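Local atomic coordinates of thiamine-binding periplasmic protein (Escherichia coli, PDB entry 2QRY), a protein that binds thiamine, thiamine phosphate and thiamine diphosphate with high affinity in the periplasm and serves the ThiBPQ ABC transporter in thiamine import. Residues A[87-92]-A[315-320]; A[168-173]-A[184-189]; A[41-46]-A[263-268]. All coordinates share one frame; numbering follows the deposited sequence.

How the contacts relate
Along the chain the segments come in the order 41-46, 87-92, 168-173, 184-189, 263-268, 315-320. Contact 2 is local, between consecutive helices. Contacts 1 and 3 each join segments over 200 residues apart and interleave in sequence. Contacts 1 and 2 are neighbours, with centres about 15 Å apart. N88 and W320 of contact 1 both pack on L172 of contact 2. Helix 310-328, one side of contact 1, also packs on contact 2 through I321, W324 and A327. Contact 3 stands apart, its centre about 29 Å from that of contact 1 and 36 Å from that of contact 2. Contacts 1 and 2 form one packed region near thiamine-binding T165; contact 3 is far from it.

Contact 1: A[87-92]-A[315-320]; sequences NNLLDA and AQRQAW
The guanidinium nitrogens NH1 and NH2 of R317 are each met by a methyl group of segment 87-92. NH1 lies 3.2 Å from CD2 of L89, a short approach. The same methyl is 4.0 Å from CZ of R317. NH2 sits 3.9 Å from CB of A92. Both methyls come at the guanidinium obliquely. The side chains of L89 and R317 cross at about a right angle.

R317 reaches across because its CG lies between the backbone N and the carbonyl carbon (chi1 74°) and the chain is then extended as far as NE. The backbones stay apart, with the CA atoms of A92 and A315 8.8 Å from each other. N87 and N88 anchor the turn on strand 243-252, N87 through V247 N and L245 O and N88 OD1 through Y244 OH. L89 also lies close to T165, which binds thiamine.

No hydrogen bond or salt bridge joins the two segments. They meet by van der Waals packing of methyl groups on a cationic group. R317 has no acidic partner in these two segments, and its charge is probably met by solvent or by other residues.

Contact 2: A[168-173]-A[184-189]; sequences LGLLLW and QAWQKL
Helices 165-178 and 182-190 follow one another after a short link, with the CA atoms of L171 and W186 9.4 Å apart. That spacing is filled mainly by one side chain, the indole of W186.

W186 has CG anti to its carbonyl carbon and beside the backbone N (chi1 -85°), and the six-membered part of its ring reaches the other helix. CZ2 touches the backbone of that helix, 4.0 Å from CA of L171. This CA lies at the ring edge, near the ring plane. The side chain of L171 adds a looser contact, its CD1 4.3 Å from CZ2 of W186.

L170 meets the adjacent corner of the ring. Its CG is 4.0 Å from CH2 of W186, and its CD2 is 4.1 Å from the same CH2. The approach is oblique. L170 carries its CG anti to the backbone N (chi1 177°), which brings the branch to the ring although its CB does not point at the other helix. All three residues are buried, and no hydrogen bond crosses between the segments.

W324 of helix 310-328 meets the indole edge-to-face. M174, further along helix 165-178, also packs on it.

In sequence both helices fall between strands 156-159 and 193-197, which pair in parallel. The contact is therefore internal to a beta-alpha-beta crossover whose connection holds two helices. S164, just before helix 165-178, and T165, its first residue, bind thiamine. Such a layered alpha/beta lobe is characteristic of periplasmic solute-binding proteins.

Contact 3: A[41-46]-A[263-268]; sequences PVVKKA and QKFLQF
Apolar contacts between V43, A46, F265 and F268 make up most of this contact. The ring of F268 enters edge first. Its CE1 is 4.1 Å from CG1 of V43, which lies near the ring plane. Its CZ is 4.0 Å from CB of A46, also in the plane. With CG anti to the backbone N (chi1 157°), the F268 ring reaches helix 40-48. V43 CG1 also reaches the second ring, 4.3 Å from CE2 of F265.

One contact involves the backbone: A46 O lies 3.8 Å from CE2 of F268, oblique to the ring. No hydrogen bond links the two segments.

An alanine in place of F268 would remove the ring, and V43 and A46 would probably be left facing a gap.

The axes of 41-46 and 263-268 approach to 12.1 Å, with 121° between their N-to-C directions, so the large rings bridge a wide spacing. F47 meets both rings, and F274 touches V43 and F268.

Helix 40-48 lies in the beta-alpha-beta crossover between parallel strands 24-29 and 54-59. F265 packs on L83 of strand 81-86. This is helix-to-helix packing beside the mixed sheet of the alpha/beta solute-binding fold, away from the thiamine site.

Contact 1: A[87-92]-A[315-320]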
loop_
_atom_site.group_PDB
_atom_site.type_symbol
_atom_site.label_atom_id
_atom_site.label_comp_id
_atom_site.label_asym_id
_atom_site.label_seq_id
_atom_site.Cartn_x
_atom_site.Cartn_y
_atom_site.Cartn_z
ATOM N N ASN A 87 7.397 2.349 -2.144
ATOM C CA ASN A 87 8.738 1.989 -2.582
ATOM C C ASN A 87 8.870 1.592 -4.052
ATOM O O ASN A 87 9.912 1.819 -4.659
ATOM C CB ASN A 87 9.277 0.864 -1.691
ATOM C CG ASN A 87 8.409 -0.374 -1.737
ATOM O OD1 ASN A 87 7.202 -0.306 -1.509
ATOM N ND2 ASN A 87 9.018 -1.514 -2.029
ATOM N N ASN A 88 7.825 1.012 -4.626
ATOM C CA ASN A 88 7.875 0.588 -6.020
ATOM C C ASN A 88 7.702 1.722 -7.024
ATOM O O ASN A 88 7.939 1.535 -8.219
ATOM C CB ASN A 88 6.806 -0.476 -6.292
ATOM C CG ASN A 88 7.001 -1.724 -5.458
ATOM O OD1 ASN A 88 8.103 -2.274 -5.384
ATOM N ND2 ASN A 88 5.928 -2.187 -4.831
ATOM N N LEU A 89 7.299 2.896 -6.556
ATOM C CA LEU A 89 7.077 4.015 -7.461
ATOM C C LEU A 89 8.099 5.133 -7.322
ATOM O O LEU A 89 8.018 6.126 -8.040
ATOM C CB LEU A 89 5.685 4.599 -7.231
ATOM C CG LEU A 89 4.460 3.710 -7.445
ATOM C CD1 LEU A 89 3.230 4.405 -6.868
ATOM C CD2 LEU A 89 4.281 3.431 -8.939
ATOM N N LEU A 90 9.051 4.978 -6.402
ATOM C CA LEU A 90 10.068 6.007 -6.160
ATOM C C LEU A 90 10.782 6.539 -7.403
ATOM O O LEU A 90 10.803 7.743 -7.643
ATOM C CB LEU A 90 11.121 5.499 -5.177
ATOM C CG LEU A 90 10.667 5.112 -3.768
ATOM C CD1 LEU A 90 11.897 4.720 -2.944
ATOM C CD2 LEU A 90 9.932 6.270 -3.112
ATOM N N ASP A 91 11.370 5.643 -8.183
ATOM C CA ASP A 91 12.092 6.040 -9.383
ATOM C C ASP A 91 11.179 6.840 -10.306
ATOM O O ASP A 91 11.531 7.930 -10.767
ATOM C CB ASP A 91 12.598 4.797 -10.113
ATOM C CG ASP A 91 13.772 5.091 -11.019
ATOM O OD1 ASP A 91 14.888 5.288 -10.490
ATOM O OD2 ASP A 91 13.583 5.127 -12.257
ATOM N N ALA A 92 10.002 6.279 -10.571
ATOM C CA ALA A 92 9.010 6.903 -11.440
ATOM C C ALA A 92 8.639 8.295 -10.942
ATOM O O ALA A 92 8.519 9.232 -11.737
ATOM C CB ALA A 92 7.770 6.029 -11.516
ATOM N N ALA A 315 11.761 0.633 -14.813
ATOM C CA ALA A 315 12.286 0.214 -16.106
ATOM C C ALA A 315 11.477 -0.893 -16.791
ATOM O O ALA A 315 11.474 -0.994 -18.020
ATOM C CB ALA A 315 13.733 -0.240 -15.947
ATOM N N GLN A 316 10.782 -1.716 -16.012
ATOM C CA GLN A 316 10.026 -2.816 -16.604
ATOM C C GLN A 316 8.542 -2.915 -16.282
ATOM O O GLN A 316 7.871 -3.794 -16.811
ATOM C CB GLN A 316 10.675 -4.150 -16.216
ATOM C CG GLN A 316 12.015 -4.444 -16.859
ATOM C CD GLN A 316 12.697 -5.650 -16.225
ATOM O OE1 GLN A 316 13.261 -5.555 -15.129
ATOM N NE2 GLN A 316 12.630 -6.797 -16.902
ATOM N N ARG A 317 8.010 -2.039 -15.440
ATOM C CA ARG A 317 6.604 -2.170 -15.084
ATOM C C ARG A 317 5.621 -2.062 -16.244
ATOM O O ARG A 317 4.574 -2.714 -16.226
ATOM C CB ARG A 317 6.213 -1.188 -13.972
ATOM C CG ARG A 317 6.089 0.273 -14.370
ATOM C CD ARG A 317 5.306 1.039 -13.299
ATOM N NE ARG A 317 5.278 2.471 -13.572
ATOM C CZ ARG A 317 4.485 3.348 -12.964
ATOM N NH1 ARG A 317 3.630 2.952 -12.029
ATOM N NH2 ARG A 317 4.545 4.632 -13.300
ATOM N N GLN A 318 5.951 -1.261 -17.254
ATOM C CA GLN A 318 5.052 -1.107 -18.395
ATOM C C GLN A 318 4.948 -2.396 -19.197
ATOM O O GLN A 318 3.858 -2.788 -19.609
ATOM C CB GLN A 318 5.508 0.040 -19.297
ATOM C CG GLN A 318 5.642 1.379 -18.566
ATOM C CD GLN A 318 4.341 1.867 -17.929
ATOM O OE1 GLN A 318 4.345 2.824 -17.153
ATOM N NE2 GLN A 318 3.227 1.218 -18.261
ATOM N N ALA A 319 6.073 -3.066 -19.410
ATOM C CA ALA A 319 6.046 -4.316 -20.159
ATOM C C ALA A 319 5.379 -5.433 -19.343
ATOM O O ALA A 319 4.653 -6.258 -19.900
ATOM C CB ALA A 319 7.459 -4.724 -20.559
ATOM N N TRP A 320 5.616 -5.456 -18.031
ATOM C CA TRP A 320 5.021 -6.490 -17.187
ATOM C C TRP A 320 3.519 -6.314 -17.070
ATOM O O TRP A 320 2.775 -7.292 -17.017
ATOM C CB TRP A 320 5.657 -6.496 -15.792
ATOM C CG TRP A 320 7.064 -6.996 -15.805
ATOM C CD1 TRP A 320 7.638 -7.799 -16.750
ATOM C CD2 TRP A 320 8.070 -6.763 -14.813
ATOM N NE1 TRP A 320 8.937 -8.082 -16.409
ATOM C CE2 TRP A 320 9.230 -7.459 -15.224
ATOM C CE3 TRP A 320 8.105 -6.037 -13.615
ATOM C CZ2 TRP A 320 10.413 -7.450 -14.479
ATOM C CZ3 TRP A 320 9.281 -6.030 -12.874
ATOM C CH2 TRP A 320 10.419 -6.733 -13.311
#

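Contact 2: A[168-173]-A[184-189]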
loop_
_atom_site.group_PDB
_atom_site.type_symbol
_atom_site.label_atom_id
_atom_site.label_comp_id
_atom_site.label_asym_id
_atom_site.label_seq_id
_atom_site.Cartn_x
_atom_site.Cartn_y
_atom_site.Cartn_z
ATOM N N LEU A 168 -0.085 -3.416 -7.881
ATOM C CA LEU A 168 1.259 -3.357 -8.431
ATOM C C LEU A 168 2.087 -4.376 -7.649
ATOM O O LEU A 168 2.942 -5.067 -8.214
ATOM C CB LEU A 168 1.856 -1.965 -8.238
ATOM C CG LEU A 168 2.810 -1.413 -9.302
ATOM C CD1 LEU A 168 3.748 -0.416 -8.613
ATOM C CD2 LEU A 168 3.600 -2.523 -9.997
ATOM N N GLY A 169 1.820 -4.454 -6.345
ATOM C CA GLY A 169 2.516 -5.396 -5.487
ATOM C C GLY A 169 2.359 -6.829 -5.969
ATOM O O GLY A 169 3.348 -7.555 -6.096
ATOM N N LEU A 170 1.123 -7.246 -6.233
ATOM C CA LEU A 170 0.875 -8.599 -6.715
ATOM C C LEU A 170 1.553 -8.829 -8.067
ATOM O O LEU A 170 2.066 -9.910 -8.325
ATOM C CB LEU A 170 -0.626 -8.862 -6.851
ATOM C CG LEU A 170 -0.983 -10.243 -7.412
ATOM C CD1 LEU A 170 -0.352 -11.324 -6.546
ATOM C CD2 LEU A 170 -2.495 -10.409 -7.463
ATOM N N LEU A 171 1.550 -7.818 -8.928
ATOM C CA LEU A 171 2.191 -7.950 -10.231
ATOM C C LEU A 171 3.674 -8.260 -10.047
ATOM O O LEU A 171 4.205 -9.160 -10.693
ATOM C CB LEU A 171 2.057 -6.664 -11.057
ATOM C CG LEU A 171 2.800 -6.689 -12.404
ATOM C CD1 LEU A 171 1.889 -7.245 -13.496
ATOM C CD2 LEU A 171 3.252 -5.278 -12.778
ATOM N N LEU A 172 4.332 -7.532 -9.148
ATOM C CA LEU A 172 5.761 -7.733 -8.920
ATOM C C LEU A 172 6.039 -9.024 -8.161
ATOM O O LEU A 172 7.053 -9.692 -8.392
ATOM C CB LEU A 172 6.342 -6.528 -8.180
ATOM C CG LEU A 172 6.045 -5.202 -8.897
ATOM C CD1 LEU A 172 6.422 -4.030 -8.009
ATOM C CD2 LEU A 172 6.788 -5.149 -10.228
ATOM N N TRP A 173 5.123 -9.381 -7.270
ATOM C CA TRP A 173 5.249 -10.596 -6.484
ATOM C C TRP A 173 5.253 -11.791 -7.425
ATOM O O TRP A 173 6.088 -12.689 -7.305
ATOM C CB TRP A 173 4.087 -10.690 -5.507
ATOM C CG TRP A 173 4.204 -11.792 -4.511
ATOM C CD1 TRP A 173 5.332 -12.488 -4.174
ATOM C CD2 TRP A 173 3.169 -12.253 -3.631
ATOM N NE1 TRP A 173 5.063 -13.350 -3.129
ATOM C CE2 TRP A 173 3.743 -13.223 -2.779
ATOM C CE3 TRP A 173 1.811 -11.936 -3.478
ATOM C CZ2 TRP A 173 3.004 -13.876 -1.785
ATOM C CZ3 TRP A 173 1.077 -12.588 -2.492
ATOM C CH2 TRP A 173 1.677 -13.547 -1.660
ATOM N N GLN A 184 2.111 -17.088 -18.471
ATOM C CA GLN A 184 1.469 -18.394 -18.436
ATOM C C GLN A 184 0.825 -18.567 -17.062
ATOM O O GLN A 184 -0.283 -19.092 -16.940
ATOM C CB GLN A 184 2.501 -19.494 -18.689
ATOM C CG GLN A 184 1.933 -20.912 -18.700
ATOM C CD GLN A 184 0.824 -21.098 -19.731
ATOM O OE1 GLN A 184 1.007 -20.812 -20.921
ATOM N NE2 GLN A 184 -0.333 -21.584 -19.279
ATOM N N ALA A 185 1.523 -18.112 -16.027
ATOM C CA ALA A 185 1.003 -18.198 -14.669
ATOM C C ALA A 185 -0.236 -17.315 -14.578
ATOM O O ALA A 185 -1.247 -17.701 -13.984
ATOM C CB ALA A 185 2.055 -17.731 -13.670
ATOM N N TRP A 186 -0.157 -16.131 -15.175
ATOM C CA TRP A 186 -1.282 -15.210 -15.159
ATOM C C TRP A 186 -2.521 -15.798 -15.828
ATOM O O TRP A 186 -3.642 -15.592 -15.354
ATOM C CB TRP A 186 -0.901 -13.875 -15.817
ATOM C CG TRP A 186 -0.220 -12.909 -14.862
ATOM C CD1 TRP A 186 1.060 -12.432 -14.940
ATOM C CD2 TRP A 186 -0.790 -12.328 -13.682
ATOM N NE1 TRP A 186 1.321 -11.593 -13.880
ATOM C CE2 TRP A 186 0.202 -11.515 -13.094
ATOM C CE3 TRP A 186 -2.044 -12.418 -13.065
ATOM C CZ2 TRP A 186 -0.021 -10.795 -11.914
ATOM C CZ3 TRP A 186 -2.267 -11.704 -11.894
ATOM C CH2 TRP A 186 -1.259 -10.902 -11.331
ATOM N N GLN A 187 -2.337 -16.529 -16.924
ATOM C CA GLN A 187 -3.488 -17.136 -17.589
ATOM C C GLN A 187 -4.177 -18.126 -16.650
ATOM O O GLN A 187 -5.403 -18.212 -16.618
ATOM C CB GLN A 187 -3.065 -17.842 -18.876
ATOM C CG GLN A 187 -2.625 -16.874 -19.960
ATOM C CD GLN A 187 -2.155 -17.569 -21.220
ATOM O OE1 GLN A 187 -2.883 -18.370 -21.812
ATOM N NE2 GLN A 187 -0.932 -17.261 -21.642
ATOM N N LYS A 188 -3.384 -18.856 -15.870
ATOM C CA LYS A 188 -3.921 -19.823 -14.922
ATOM C C LYS A 188 -4.643 -19.116 -13.782
ATOM O O LYS A 188 -5.678 -19.593 -13.314
ATOM C CB LYS A 188 -2.806 -20.704 -14.347
ATOM C CG LYS A 188 -2.139 -21.624 -15.357
ATOM C CD LYS A 188 -0.985 -22.387 -14.714
ATOM C CE LYS A 188 -0.267 -23.281 -15.721
ATOM N NZ LYS A 188 0.938 -23.915 -15.108
ATOM N N LEU A 189 -4.097 -17.985 -13.333
ATOM C CA LEU A 189 -4.724 -17.237 -12.246
ATOM C C LEU A 189 -6.022 -16.588 -12.727
ATOM O O LEU A 189 -6.966 -16.436 -11.959
ATOM C CB LEU A 189 -3.787 -16.144 -11.714
ATOM C CG LEU A 189 -3.761 -15.941 -10.190
ATOM C CD1 LEU A 189 -2.984 -14.674 -9.847
ATOM C CD2 LEU A 189 -5.174 -15.848 -9.644
#

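Contact 3: A[41-46]-A[263-268]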
loop_
_atom_site.group_PDB
_atom_site.type_symbol
_atom_site.label_atom_id
_atom_site.label_comp_id
_atom_site.label_asym_id
_atom_site.label_seq_id
_atom_site.Cartn_x
_atom_site.Cartn_y
_atom_site.Cartn_z
ATOM N N PRO A 41 -8.640 11.218 9.927
ATOM C CA PRO A 41 -9.244 12.063 10.962
ATOM C C PRO A 41 -8.341 12.261 12.177
ATOM O O PRO A 41 -8.232 13.368 12.703
ATOM C CB PRO A 41 -10.528 11.315 11.304
ATOM C CG PRO A 41 -10.905 10.716 9.987
ATOM C CD PRO A 41 -9.581 10.167 9.506
ATOM N N VAL A 42 -7.693 11.182 12.610
ATOM C CA VAL A 42 -6.792 11.229 13.756
ATOM C C VAL A 42 -5.560 12.080 13.455
ATOM O O VAL A 42 -5.220 12.975 14.224
ATOM C CB VAL A 42 -6.327 9.817 14.164
ATOM C CG1 VAL A 42 -5.449 9.899 15.408
ATOM C CG2 VAL A 42 -7.535 8.927 14.419
ATOM N N VAL A 43 -4.893 11.795 12.340
ATOM C CA VAL A 43 -3.707 12.549 11.953
ATOM C C VAL A 43 -4.048 14.023 11.738
ATOM O O VAL A 43 -3.291 14.908 12.126
ATOM C CB VAL A 43 -3.081 11.984 10.658
ATOM C CG1 VAL A 43 -2.147 13.008 10.036
ATOM C CG2 VAL A 43 -2.307 10.720 10.971
ATOM N N LYS A 44 -5.194 14.275 11.120
ATOM C CA LYS A 44 -5.630 15.635 10.851
ATOM C C LYS A 44 -5.704 16.476 12.119
ATOM O O LYS A 44 -5.007 17.479 12.241
ATOM C CB LYS A 44 -6.996 15.622 10.159
ATOM C CG LYS A 44 -7.602 16.997 9.915
ATOM C CD LYS A 44 -8.924 16.863 9.174
ATOM C CE LYS A 44 -9.706 18.174 9.138
ATOM N NZ LYS A 44 -9.047 19.243 8.337
ATOM N N LYS A 45 -6.543 16.072 13.068
ATOM C CA LYS A 45 -6.681 16.838 14.298
ATOM C C LYS A 45 -5.376 16.913 15.086
ATOM O O LYS A 45 -5.117 17.899 15.774
ATOM C CB LYS A 45 -7.789 16.256 15.176
ATOM C CG LYS A 45 -7.367 15.114 16.075
ATOM C CD LYS A 45 -8.462 14.818 17.100
ATOM C CE LYS A 45 -8.804 16.066 17.920
ATOM N NZ LYS A 45 -9.806 15.800 18.989
ATOM N N ALA A 46 -4.550 15.881 14.974
ATOM C CA ALA A 46 -3.277 15.855 15.685
ATOM C C ALA A 46 -2.281 16.834 15.074
ATOM O O ALA A 46 -1.416 17.372 15.769
ATOM C CB ALA A 46 -2.699 14.446 15.672
ATOM N N GLN A 263 6.674 20.663 4.732
ATOM C CA GLN A 263 7.797 20.017 5.385
ATOM C C GLN A 263 7.554 19.758 6.868
ATOM O O GLN A 263 8.094 18.803 7.430
ATOM C CB GLN A 263 9.053 20.853 5.151
ATOM C CG GLN A 263 9.283 21.045 3.662
ATOM C CD GLN A 263 10.515 21.852 3.318
ATOM O OE1 GLN A 263 10.674 22.992 3.758
ATOM N NE2 GLN A 263 11.395 21.265 2.509
ATOM N N LYS A 264 6.738 20.594 7.499
ATOM C CA LYS A 264 6.436 20.386 8.904
ATOM C C LYS A 264 5.495 19.192 8.992
ATOM O O LYS A 264 5.462 18.480 9.995
ATOM C CB LYS A 264 5.791 21.633 9.524
ATOM C CG LYS A 264 6.720 22.839 9.557
ATOM C CD LYS A 264 6.469 23.736 10.758
ATOM C CE LYS A 264 5.123 24.441 10.691
ATOM N NZ LYS A 264 4.941 25.356 11.864
ATOM N N PHE A 265 4.732 18.969 7.926
ATOM C CA PHE A 265 3.815 17.840 7.898
ATOM C C PHE A 265 4.586 16.544 7.691
ATOM O O PHE A 265 4.253 15.517 8.278
ATOM C CB PHE A 265 2.777 18.008 6.789
ATOM C CG PHE A 265 1.869 16.823 6.644
ATOM C CD1 PHE A 265 2.184 15.792 5.765
ATOM C CD2 PHE A 265 0.728 16.711 7.428
ATOM C CE1 PHE A 265 1.379 14.669 5.675
ATOM C CE2 PHE A 265 -0.084 15.592 7.348
ATOM C CZ PHE A 265 0.242 14.568 6.469
ATOM N N LEU A 266 5.621 16.595 6.858
ATOM C CA LEU A 266 6.436 15.418 6.585
ATOM C C LEU A 266 7.244 14.987 7.812
ATOM O O LEU A 266 7.409 13.793 8.061
ATOM C CB LEU A 266 7.373 15.685 5.401
ATOM C CG LEU A 266 6.678 15.864 4.041
ATOM C CD1 LEU A 266 7.702 16.212 2.969
ATOM C CD2 LEU A 266 5.927 14.589 3.667
ATOM N N GLN A 267 7.740 15.955 8.579
ATOM C CA GLN A 267 8.519 15.647 9.777
ATOM C C GLN A 267 7.588 15.092 10.844
ATOM O O GLN A 267 7.898 14.108 11.509
ATOM C CB GLN A 267 9.209 16.907 10.310
ATOM C CG GLN A 267 10.127 16.674 11.512
ATOM C CD GLN A 267 11.376 15.878 11.162
ATOM O OE1 GLN A 267 12.159 16.273 10.292
ATOM N NE2 GLN A 267 11.571 14.752 11.844
ATOM N N PHE A 268 6.441 15.743 10.995
ATOM C CA PHE A 268 5.436 15.345 11.969
ATOM C C PHE A 268 4.884 13.961 11.644
ATOM O O PHE A 268 4.373 13.253 12.513
ATOM C CB PHE A 268 4.315 16.391 11.980
ATOM C CG PHE A 268 3.006 15.881 12.496
ATOM C CD1 PHE A 268 2.064 15.341 11.622
ATOM C CD2 PHE A 268 2.711 15.930 13.852
ATOM C CE1 PHE A 268 0.846 14.857 12.095
ATOM C CE2 PHE A 268 1.496 15.447 14.339
ATOM C CZ PHE A 268 0.563 14.911 13.459
#